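Local coordinates for protein TRAP-T family transporter, DctP (Periplasmic binding) subunit (Sulfitobacter sp. NAS-14.1, PDB 4PF8) that binds beta-D-galacturonate as the periplasmic solute-binding subunit of a TRAP-type transporter, probably delivering it to the membrane components for uptake, at residues Glu43-Met46 / Glu47-Glu51; Leu236-Lys240 / Lys241-Gly245; Asp263-Arg266 / Lys267-Glu271; Glu75-Leu79 / Gly80-Phe84. All blocks are in the same frame, centred on the assembly; numbering follows the deposited sequence.

Contact 1 of 4, residues Glu43-Met46 / Glu47-Glu51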
loop_
_atom_site.group_PDB
_atom_site.type_symbol
_atom_site.label_atom_id
_atom_site.label_comp_id
_atom_site.label_asym_id
_atom_site.label_seq_id
_atom_site.Cartn_x
_atom_site.Cartn_y
_atom_site.Cartn_z
ATOM N N GLU A 43 4.868 14.518 -7.124
ATOM C CA GLU A 43 5.031 15.777 -7.837
ATOM C C GLU A 43 6.370 16.414 -7.482
ATOM O O GLU A 43 7.007 17.005 -8.337
ATOM C CB GLU A 43 3.867 16.724 -7.563
ATOM C CG GLU A 43 2.538 16.193 -8.111
ATOM C CD GLU A 43 2.171 16.693 -9.491
ATOM O OE1 GLU A 43 3.055 17.221 -10.214
ATOM O OE2 GLU A 43 0.978 16.549 -9.848
ATOM N N ALA A 44 6.799 16.272 -6.227
ATOM C CA ALA A 44 8.068 16.851 -5.782
ATOM C C ALA A 44 9.216 16.141 -6.472
ATOM O O ALA A 44 10.203 16.781 -6.846
ATOM C CB ALA A 44 8.222 16.760 -4.275
ATOM N N PHE A 45 9.086 14.827 -6.616
ATOM C CA PHE A 45 10.058 14.016 -7.339
ATOM C C PHE A 45 10.215 14.520 -8.775
ATOM O O PHE A 45 11.321 14.822 -9.224
ATOM C CB PHE A 45 9.617 12.543 -7.340
ATOM C CG PHE A 45 10.367 11.684 -8.315
ATOM C CD1 PHE A 45 11.672 11.311 -8.068
ATOM C CD2 PHE A 45 9.760 11.240 -9.481
ATOM C CE1 PHE A 45 12.374 10.527 -8.972
ATOM C CE2 PHE A 45 10.456 10.446 -10.381
ATOM C CZ PHE A 45 11.772 10.099 -10.128
HETATM N N MSE A 46 9.097 14.625 -9.484
HETATM C CA MSE A 46 9.134 15.009 -10.890
HETATM C C MSE A 46 9.658 16.428 -11.050
HETATM O O MSE A 46 10.466 16.710 -11.939
HETATM C CB MSE A 46 7.731 14.896 -11.492
HETATM C CG MSE A 46 7.692 14.983 -13.008
HETATM SE SE MSE A 46 8.664 13.492 -13.850
HETATM C CE MSE A 46 10.197 14.484 -14.512
ATOM N N GLU A 47 9.219 17.327 -10.178
ATOM C CA GLU A 47 9.744 18.701 -10.178
ATOM C C GLU A 47 11.253 18.742 -10.002
ATOM O O GLU A 47 11.955 19.497 -10.694
ATOM C CB GLU A 47 9.103 19.490 -9.051
ATOM C CG GLU A 47 7.734 19.997 -9.369
ATOM C CD GLU A 47 7.183 20.832 -8.240
ATOM O OE1 GLU A 47 6.084 20.487 -7.748
ATOM O OE2 GLU A 47 7.863 21.821 -7.849
ATOM N N GLU A 48 11.773 17.939 -9.087
ATOM C CA GLU A 48 13.208 17.961 -8.831
ATOM C C GLU A 48 13.988 17.424 -10.023
ATOM O O GLU A 48 15.016 17.978 -10.381
ATOM C CB GLU A 48 13.588 17.191 -7.562
ATOM C CG GLU A 48 15.090 17.265 -7.276
ATOM C CD GLU A 48 15.525 16.596 -5.979
ATOM O OE1 GLU A 48 16.709 16.195 -5.877
ATOM O OE2 GLU A 48 14.706 16.487 -5.040
ATOM N N VAL A 49 13.522 16.330 -10.609
ATOM C CA VAL A 49 14.184 15.779 -11.783
ATOM C C VAL A 49 14.215 16.824 -12.891
ATOM O O VAL A 49 15.255 17.046 -13.503
ATOM C CB VAL A 49 13.510 14.470 -12.256
ATOM C CG1 VAL A 49 14.114 13.997 -13.601
ATOM C CG2 VAL A 49 13.677 13.403 -11.206
ATOM N N THR A 50 13.098 17.492 -13.146
ATOM C CA THR A 50 13.086 18.512 -14.216
ATOM C C THR A 50 14.018 19.673 -13.914
ATOM O O THR A 50 14.741 20.166 -14.796
ATOM C CB THR A 50 11.662 19.018 -14.447
ATOM O OG1 THR A 50 10.849 17.915 -14.840
ATOM C CG2 THR A 50 11.618 20.065 -15.527
ATOM N N GLU A 51 14.026 20.112 -12.666
ATOM C CA GLU A 51 14.885 21.216 -12.257
ATOM C C GLU A 51 16.365 20.877 -12.430
ATOM O O GLU A 51 17.137 21.675 -13.007
ATOM C CB GLU A 51 14.596 21.588 -10.792
ATOM C CG GLU A 51 15.604 22.564 -10.169
ATOM C CD GLU A 51 15.366 22.750 -8.673
ATOM O OE1 GLU A 51 16.270 23.274 -7.978
ATOM O OE2 GLU A 51 14.272 22.358 -8.190
HETATM O O HOH W 1 4.246 19.598 -10.375
#
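F45 and V49 sit one turn apart on helix 37-52, where the backbone N-H groups of E47, E48, V49 and T50 donate to the carbonyls of E43, A44, F45 and M46; the bond from V49 N to F45 O is 3.0 Å long with an N-H...O angle of 169°. The two side chains run side by side. V49 CG2 sits over one face of the F45 ring, 4.1 Å from the centroid and 22° off the normal, which meets the criteria for a CH-pi contact displaced toward the rim. The selenomethionine M46 starts with CG anti to its backbone N (chi1 -168°) and then bends at chi2 and chi3, which returns its methyl to the next turn: CE lies 4.0 Å from V49 CB and 3.5 Å from T50 OG1. That hydroxyl hydrogen-bonds to I57 O, and M46 O is also 3.2 Å from T50 OG1. On the outer side, E43 and E47 share a water that donates to E43 OE1 at 2.7 Å and only weakly to E47 OE1; E43 OE2 bonds to H63. F45, M46 and V49 thus form the buried side of the helix, F45 against F84 and M46 and V49 against W26, and E48 bonds to N260 of helix 248-282, while the water probably eases repulsion between two like-charged carboxylates.

Contact 2 of 4, residues Leu236-Lys240 / Lys241-Gly245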
loop_
_atom_site.group_PDB
_atom_site.type_symbol
_atom_site.label_atom_id
_atom_site.label_comp_id
_atom_site.label_asym_id
_atom_site.label_seq_id
_atom_site.Cartn_x
_atom_site.Cartn_y
_atom_site.Cartn_z
ATOM N N LEU A 236 8.019 4.011 -4.472
ATOM C CA LEU A 236 8.241 4.949 -5.565
ATOM C C LEU A 236 9.233 4.245 -6.465
ATOM O O LEU A 236 10.343 3.905 -6.042
ATOM C CB LEU A 236 8.849 6.274 -5.072
ATOM C CG LEU A 236 9.312 7.184 -6.216
ATOM C CD1 LEU A 236 8.164 7.724 -7.054
ATOM C CD2 LEU A 236 10.152 8.336 -5.639
ATOM N N CYS A 237 8.826 3.974 -7.693
ATOM C CA CYS A 237 9.705 3.237 -8.567
ATOM C C CYS A 237 9.611 3.659 -9.996
ATOM O O CYS A 237 8.696 4.345 -10.414
ATOM C CB CYS A 237 9.389 1.774 -8.498
ATOM S SG CYS A 237 7.705 1.428 -8.908
HETATM N N MSE A 238 10.591 3.193 -10.740
HETATM C CA MSE A 238 10.709 3.524 -12.138
HETATM C C MSE A 238 10.725 2.251 -12.921
HETATM O O MSE A 238 11.208 1.219 -12.463
HETATM C CB MSE A 238 12.022 4.267 -12.351
HETATM C CG MSE A 238 12.270 4.703 -13.750
HETATM SE SE MSE A 238 13.362 6.322 -13.722
HETATM C CE MSE A 238 12.145 7.271 -12.739
ATOM N N SER A 239 10.208 2.309 -14.141
ATOM C CA SER A 239 10.451 1.234 -15.073
ATOM C C SER A 239 11.941 1.054 -15.294
ATOM O O SER A 239 12.646 2.018 -15.603
ATOM C CB SER A 239 9.798 1.546 -16.417
ATOM O OG SER A 239 10.269 0.621 -17.374
ATOM N N LYS A 240 12.434 -0.169 -15.147
ATOM C CA LYS A 240 13.848 -0.406 -15.405
ATOM C C LYS A 240 14.219 -0.063 -16.856
ATOM O O LYS A 240 15.324 0.418 -17.125
ATOM C CB LYS A 240 14.233 -1.846 -15.034
ATOM C CG LYS A 240 15.730 -2.151 -15.172
ATOM C CD LYS A 240 16.062 -3.550 -14.653
ATOM C CE LYS A 240 17.288 -4.153 -15.343
ATOM N NZ LYS A 240 18.469 -3.271 -15.333
ATOM N N LYS A 241 13.314 -0.311 -17.797
ATOM C CA LYS A 241 13.573 0.069 -19.178
ATOM C C LYS A 241 13.837 1.567 -19.275
ATOM O O LYS A 241 14.797 2.003 -19.922
ATOM C CB LYS A 241 12.413 -0.339 -20.080
ATOM C CG LYS A 241 12.308 -1.832 -20.215
ATOM C CD LYS A 241 11.016 -2.256 -20.833
ATOM C CE LYS A 241 11.049 -3.726 -21.151
ATOM N NZ LYS A 241 12.015 -3.996 -22.247
ATOM N N THR A 242 12.995 2.366 -18.631
ATOM C CA THR A 242 13.187 3.817 -18.678
ATOM C C THR A 242 14.475 4.207 -17.963
ATOM O O THR A 242 15.273 5.004 -18.455
ATOM C CB THR A 242 12.002 4.564 -18.059
ATOM O OG1 THR A 242 10.803 4.206 -18.755
ATOM C CG2 THR A 242 12.209 6.080 -18.154
ATOM N N PHE A 243 14.694 3.620 -16.801
ATOM C CA PHE A 243 15.858 3.974 -15.989
ATOM C C PHE A 243 17.168 3.630 -16.705
ATOM O O PHE A 243 18.126 4.421 -16.691
ATOM C CB PHE A 243 15.763 3.252 -14.648
ATOM C CG PHE A 243 16.836 3.626 -13.679
ATOM C CD1 PHE A 243 16.722 4.762 -12.894
ATOM C CD2 PHE A 243 17.966 2.847 -13.563
ATOM C CE1 PHE A 243 17.722 5.106 -11.997
ATOM C CE2 PHE A 243 18.953 3.182 -12.665
ATOM C CZ PHE A 243 18.825 4.310 -11.884
ATOM N N ASP A 244 17.202 2.463 -17.345
ATOM C CA ASP A 244 18.399 2.007 -18.040
ATOM C C ASP A 244 18.722 2.888 -19.250
ATOM O O ASP A 244 19.857 2.899 -19.714
ATOM C CB ASP A 244 18.259 0.541 -18.469
ATOM C CG ASP A 244 18.420 -0.440 -17.292
ATOM O OD1 ASP A 244 18.982 -0.043 -16.242
ATOM O OD2 ASP A 244 17.978 -1.608 -17.418
ATOM N N GLY A 245 17.750 3.641 -19.748
ATOM C CA GLY A 245 17.986 4.513 -20.893
ATOM C C GLY A 245 18.481 5.891 -20.503
ATOM O O GLY A 245 18.728 6.722 -21.353
HETATM O O HOH W 2 19.951 -0.883 -13.930
#
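This is a strand-to-helix junction, in which K240 and D244 span the single short turn of helix 240-244 directly after strand 234-239 of the five-stranded sheet. Their salt bridge is short, K240 NZ to D244 OD2 at 2.7 Å, and the ammonium uses the syn lone pair of that oxygen. The lysine gets there by running extended as far as CE and then turning at chi4 (52°), while its CG passes 3.2 Å from D244 OD2, so the aliphatic stem also lies against the carboxylate. A water donates to D244 OD1 at 2.6 Å and accepts a weak bond from K240 NZ, closing the pair into a small ring. S239 occupies the N-cap position: its OG takes a long, weak capping bond from T242 N (3.5 Å), and its carbonyl O accepts from F243 N at 2.9 Å. T242 OG1 hydrogen-bonds to D83 OD1. On the buried side the selenomethionine M238 makes a Met-aromatic contact with F243. Its SE lies in the plane of the ring at the edge, 5.1 Å from the centroid and 89° off the normal, and touches CD1 at 3.8 Å. The two side chains meet at about a right angle, M238 also packing on V254 and F243 on K255, which ties the junction to helix 248-282.

Contact 3 of 4, residues Asp263-Arg266 / Lys267-Glu271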
loop_
_atom_site.group_PDB
_atom_site.type_symbol
_atom_site.label_atom_id
_atom_site.label_comp_id
_atom_site.label_asym_id
_atom_site.label_seq_id
_atom_site.Cartn_x
_atom_site.Cartn_y
_atom_site.Cartn_z
ATOM N N ASP A 263 11.508 11.268 1.852
ATOM C CA ASP A 263 11.591 12.020 3.106
ATOM C C ASP A 263 10.394 12.960 3.237
ATOM O O ASP A 263 9.772 13.059 4.311
ATOM C CB ASP A 263 12.877 12.833 3.185
ATOM C CG ASP A 263 14.101 11.979 3.404
ATOM O OD1 ASP A 263 13.955 10.823 3.855
ATOM O OD2 ASP A 263 15.217 12.486 3.150
ATOM N N LEU A 264 10.062 13.642 2.142
ATOM C CA LEU A 264 8.936 14.566 2.132
ATOM C C LEU A 264 7.628 13.814 2.359
ATOM O O LEU A 264 6.829 14.198 3.218
ATOM C CB LEU A 264 8.869 15.348 0.813
ATOM C CG LEU A 264 7.600 16.179 0.624
ATOM C CD1 LEU A 264 7.550 17.296 1.646
ATOM C CD2 LEU A 264 7.522 16.732 -0.778
ATOM N N GLN A 265 7.405 12.729 1.618
ATOM C CA GLN A 265 6.143 12.019 1.739
ATOM C C GLN A 265 5.931 11.518 3.150
ATOM O O GLN A 265 4.809 11.552 3.651
ATOM C CB GLN A 265 6.056 10.852 0.767
ATOM C CG GLN A 265 4.672 10.220 0.769
ATOM C CD GLN A 265 4.511 9.049 1.727
ATOM O OE1 GLN A 265 5.461 8.599 2.360
ATOM N NE2 GLN A 265 3.286 8.542 1.825
ATOM N N ARG A 266 6.989 11.013 3.771
ATOM C CA ARG A 266 6.856 10.455 5.117
ATOM C C ARG A 266 6.477 11.547 6.113
ATOM O O ARG A 266 5.677 11.309 7.044
ATOM C CB ARG A 266 8.143 9.746 5.530
ATOM C CG ARG A 266 8.365 8.446 4.777
ATOM C CD ARG A 266 9.701 7.846 5.143
ATOM N NE ARG A 266 9.923 6.556 4.500
ATOM C CZ ARG A 266 10.955 5.774 4.754
ATOM N NH1 ARG A 266 11.075 4.625 4.110
ATOM N NH2 ARG A 266 11.895 6.135 5.646
ATOM N N LYS A 267 7.016 12.745 5.912
ATOM C CA LYS A 267 6.695 13.871 6.785
ATOM C C LYS A 267 5.228 14.266 6.573
ATOM O O LYS A 267 4.485 14.459 7.538
ATOM C CB LYS A 267 7.663 15.044 6.542
ATOM C CG LYS A 267 7.122 16.436 6.850
ATOM C CD LYS A 267 8.018 17.518 6.221
ATOM C CE LYS A 267 7.331 18.886 6.179
ATOM N NZ LYS A 267 6.776 19.209 4.815
ATOM N N LEU A 268 4.801 14.318 5.319
ATOM C CA LEU A 268 3.426 14.675 5.012
ATOM C C LEU A 268 2.477 13.613 5.532
ATOM O O LEU A 268 1.363 13.928 5.975
ATOM C CB LEU A 268 3.228 14.834 3.512
ATOM C CG LEU A 268 3.972 16.009 2.866
ATOM C CD1 LEU A 268 3.767 16.022 1.366
ATOM C CD2 LEU A 268 3.556 17.342 3.462
ATOM N N TRP A 269 2.892 12.354 5.457
ATOM C CA TRP A 269 2.036 11.250 5.919
ATOM C C TRP A 269 1.645 11.400 7.393
ATOM O O TRP A 269 0.472 11.292 7.734
ATOM C CB TRP A 269 2.704 9.890 5.700
ATOM C CG TRP A 269 1.759 8.819 6.097
ATOM C CD1 TRP A 269 1.724 8.158 7.283
ATOM C CD2 TRP A 269 0.649 8.362 5.341
ATOM N NE1 TRP A 269 0.653 7.289 7.308
ATOM C CE2 TRP A 269 -0.002 7.377 6.111
ATOM C CE3 TRP A 269 0.161 8.670 4.076
ATOM C CZ2 TRP A 269 -1.141 6.723 5.670
ATOM C CZ3 TRP A 269 -0.947 7.984 3.616
ATOM C CH2 TRP A 269 -1.597 7.043 4.423
ATOM N N GLY A 270 2.607 11.672 8.267
ATOM C CA GLY A 270 2.298 11.833 9.686
ATOM C C GLY A 270 1.219 12.878 9.935
ATOM O O GLY A 270 0.228 12.646 10.653
ATOM N N GLU A 271 1.398 14.031 9.299
ATOM C CA GLU A 271 0.458 15.139 9.401
ATOM C C GLU A 271 -0.933 14.738 8.880
ATOM O O GLU A 271 -1.954 14.978 9.542
ATOM C CB GLU A 271 1.072 16.306 8.628
ATOM C CG GLU A 271 0.211 17.357 8.000
ATOM C CD GLU A 271 1.100 18.313 7.182
ATOM O OE1 GLU A 271 0.780 18.649 6.017
ATOM O OE2 GLU A 271 2.166 18.690 7.716
#
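L264 and L268 touch one turn apart on helix 248-282, joined beneath by the bond from L268 N to L264 O (2.9 Å, N-H...O angle 164°). Followed outward from its CB, L264 first places CG 3.9 Å from L268 CD1. Its two methyls then part company: CD1 meets L268 CG at 4.0 Å and K267 NZ at 3.8 Å, whereas CD2 packs on A44 of helix 37-52. The leucine owes this reach to a CG that stands anti to the backbone N (chi1 171°), since its CB begins by heading away from the following turn. In L268, CG lies beside the backbone N and anti to the carbonyl carbon, which lays CG 3.4 Å from L264 O. A quarter-turn round the helix, Q265 and W269 run side by side. The amide is inclined 30° to the indole plane, with Q265 NE2 3.9 Å from W269 CE3. That NE2 donates to D142 O, which helps to fix the rotation of the amide beside the ring. R266 extends from CG to NE, and its guanidinium makes a salt bridge to D119, a hydrogen bond to Y140 O and a cation-pi contact with Y115. The long helix therefore lies with L264, L268 and W269 against helix 37-52, at A44, H40 and P37, while W269 also touches N208, a residue of the galacturonate pocket, and its side chain is about 6 Å from the bound sugar.

Contact 4 of 4, residues Glu75-Leu79 / Gly80-Phe84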
loop_
_atom_site.group_PDB
_atom_site.type_symbol
_atom_site.label_atom_id
_atom_site.label_comp_id
_atom_site.label_asym_id
_atom_site.label_seq_id
_atom_site.Cartn_x
_atom_site.Cartn_y
_atom_site.Cartn_z
ATOM N N GLU A 75 1.930 -3.788 -14.328
ATOM C CA GLU A 75 2.283 -4.451 -15.585
ATOM C C GLU A 75 2.787 -3.425 -16.615
ATOM O O GLU A 75 3.784 -3.659 -17.314
ATOM C CB GLU A 75 1.075 -5.208 -16.136
ATOM C CG GLU A 75 1.329 -5.892 -17.471
ATOM C CD GLU A 75 2.124 -7.184 -17.334
ATOM O OE1 GLU A 75 2.550 -7.526 -16.195
ATOM O OE2 GLU A 75 2.316 -7.859 -18.379
ATOM N N GLN A 76 2.104 -2.290 -16.715
ATOM C CA GLN A 76 2.560 -1.244 -17.638
ATOM C C GLN A 76 3.976 -0.802 -17.311
ATOM O O GLN A 76 4.786 -0.556 -18.203
ATOM C CB GLN A 76 1.659 -0.021 -17.580
ATOM C CG GLN A 76 0.257 -0.226 -18.115
ATOM C CD GLN A 76 -0.562 1.033 -17.961
ATOM O OE1 GLN A 76 -0.099 2.127 -18.304
ATOM N NE2 GLN A 76 -1.771 0.899 -17.440
ATOM N N LEU A 77 4.275 -0.641 -16.028
ATOM C CA LEU A 77 5.582 -0.143 -15.626
ATOM C C LEU A 77 6.672 -1.147 -15.968
ATOM O O LEU A 77 7.734 -0.783 -16.484
ATOM C CB LEU A 77 5.581 0.195 -14.126
ATOM C CG LEU A 77 6.880 0.905 -13.721
ATOM C CD1 LEU A 77 6.631 2.242 -13.028
ATOM C CD2 LEU A 77 7.727 -0.017 -12.870
ATOM N N ARG A 78 6.410 -2.428 -15.734
ATOM C CA ARG A 78 7.364 -3.470 -16.065
ATOM C C ARG A 78 7.634 -3.501 -17.561
ATOM O O ARG A 78 8.750 -3.782 -17.990
ATOM C CB ARG A 78 6.862 -4.844 -15.607
ATOM C CG ARG A 78 6.755 -4.976 -14.122
ATOM C CD ARG A 78 6.182 -6.327 -13.740
ATOM N NE ARG A 78 7.081 -7.391 -14.154
ATOM C CZ ARG A 78 6.706 -8.642 -14.380
ATOM N NH1 ARG A 78 5.431 -8.990 -14.234
ATOM N NH2 ARG A 78 7.606 -9.537 -14.747
ATOM N N LEU A 79 6.610 -3.204 -18.355
ATOM C CA LEU A 79 6.737 -3.224 -19.806
ATOM C C LEU A 79 7.348 -1.950 -20.373
ATOM O O LEU A 79 7.665 -1.899 -21.562
ATOM C CB LEU A 79 5.366 -3.423 -20.433
ATOM C CG LEU A 79 4.681 -4.767 -20.214
ATOM C CD1 LEU A 79 3.262 -4.654 -20.752
ATOM C CD2 LEU A 79 5.433 -5.903 -20.888
ATOM N N GLY A 80 7.506 -0.916 -19.548
ATOM C CA GLY A 80 8.048 0.350 -20.002
ATOM C C GLY A 80 7.056 1.312 -20.598
ATOM O O GLY A 80 7.448 2.342 -21.139
ATOM N N ILE A 81 5.773 0.977 -20.476
ATOM C CA ILE A 81 4.654 1.779 -20.947
ATOM C C ILE A 81 4.379 2.931 -19.994
ATOM O O ILE A 81 3.889 3.983 -20.404
ATOM C CB ILE A 81 3.362 0.885 -20.999
ATOM C CG1 ILE A 81 3.502 -0.164 -22.093
ATOM C CG2 ILE A 81 2.123 1.723 -21.252
ATOM C CD1 ILE A 81 2.402 -1.187 -22.069
HETATM N N MSE A 82 4.653 2.693 -18.712
HETATM C CA MSE A 82 4.538 3.684 -17.654
HETATM C C MSE A 82 5.954 3.910 -17.160
HETATM O O MSE A 82 6.683 2.940 -16.979
HETATM C CB MSE A 82 3.702 3.141 -16.491
HETATM C CG MSE A 82 3.498 4.131 -15.393
HETATM SE SE MSE A 82 2.200 5.466 -15.932
HETATM C CE MSE A 82 0.691 4.267 -15.970
ATOM N N ASP A 83 6.369 5.159 -16.953
ATOM C CA ASP A 83 7.758 5.392 -16.559
ATOM C C ASP A 83 8.026 5.321 -15.072
ATOM O O ASP A 83 9.071 4.848 -14.659
ATOM C CB ASP A 83 8.224 6.747 -17.084
ATOM C CG ASP A 83 8.112 6.820 -18.581
ATOM O OD1 ASP A 83 8.893 6.103 -19.249
ATOM O OD2 ASP A 83 7.199 7.526 -19.087
ATOM N N PHE A 84 7.101 5.835 -14.283
ATOM C CA PHE A 84 7.247 5.791 -12.828
ATOM C C PHE A 84 5.905 5.700 -12.145
ATOM O O PHE A 84 4.859 5.891 -12.754
ATOM C CB PHE A 84 8.088 6.971 -12.297
ATOM C CG PHE A 84 7.450 8.338 -12.415
ATOM C CD1 PHE A 84 7.344 8.989 -13.643
ATOM C CD2 PHE A 84 7.025 9.009 -11.279
ATOM C CE1 PHE A 84 6.780 10.259 -13.744
ATOM C CE2 PHE A 84 6.470 10.289 -11.375
ATOM C CZ PHE A 84 6.358 10.908 -12.620
#
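Q76 O receives two backbone N-H groups from the chain that leaves helix 70-79, I81 N at 2.9 Å and M82 N at 3.3 Å. Both come from the same face of the carbonyl plane; the second stands well above it, with a C=O...N angle of 106°. G80 N bonds in turn to L77 O at 3.1 Å. G80 has a positive phi (86°) and ends the helix as a Schellman motif; at these backbone angles, glycine's lack of a CB keeps L79 O clear of a clash. The Q76 side chain is extended beyond CG and crosses I81 at about a right angle, with OE1 3.7 Å from I81 CG2 and 3.3 Å from the CE of the selenomethionine M82. M82 bends at chi2 and chi3 to bring that methyl back to the glutamine, whose NE2 is held by L67 O. L79 and I81 lie side by side across the turn, their CD1 atoms 3.8 Å apart. Farther along, L77 CD1 reaches F84 CA at 3.6 Å, where strand 84-88 begins. In the next shell, D83 OD2 bonds to R27 N, positioning the loop against the sheet. Chemically, the helix end is closed by its own backbone, yet M82 O is buried with no conventional polar partner: its nearest approach from helix 70-79 is the CA-H...O contact from L77 CA at 3.5 Å, probably a modest compensation.

In the fold
Along the chain the order is contact 1, contact 4, contact 2, contact 3. Contacts 2 and 4 are the closest pair, with centres 8 Å apart, because strands 84-88 and 234-239 are antiparallel neighbours in the five-stranded sheet; S239 N to D83 O is a probable hydrogen bond of 2.8 Å. Contact 1, on helix 37-52 of the beta-alpha-beta unit with strands 26-29 and 59-62, touches all three others, contact 2 through F45 on M238 and L236 and contact 4 through M46 on F84. Contact 3 lies about 24 and 26 Å from contacts 2 and 4, centre to centre, without touching either. Helix 248-282 thus runs from contacts with this sheet to W269 beside the galacturonate site.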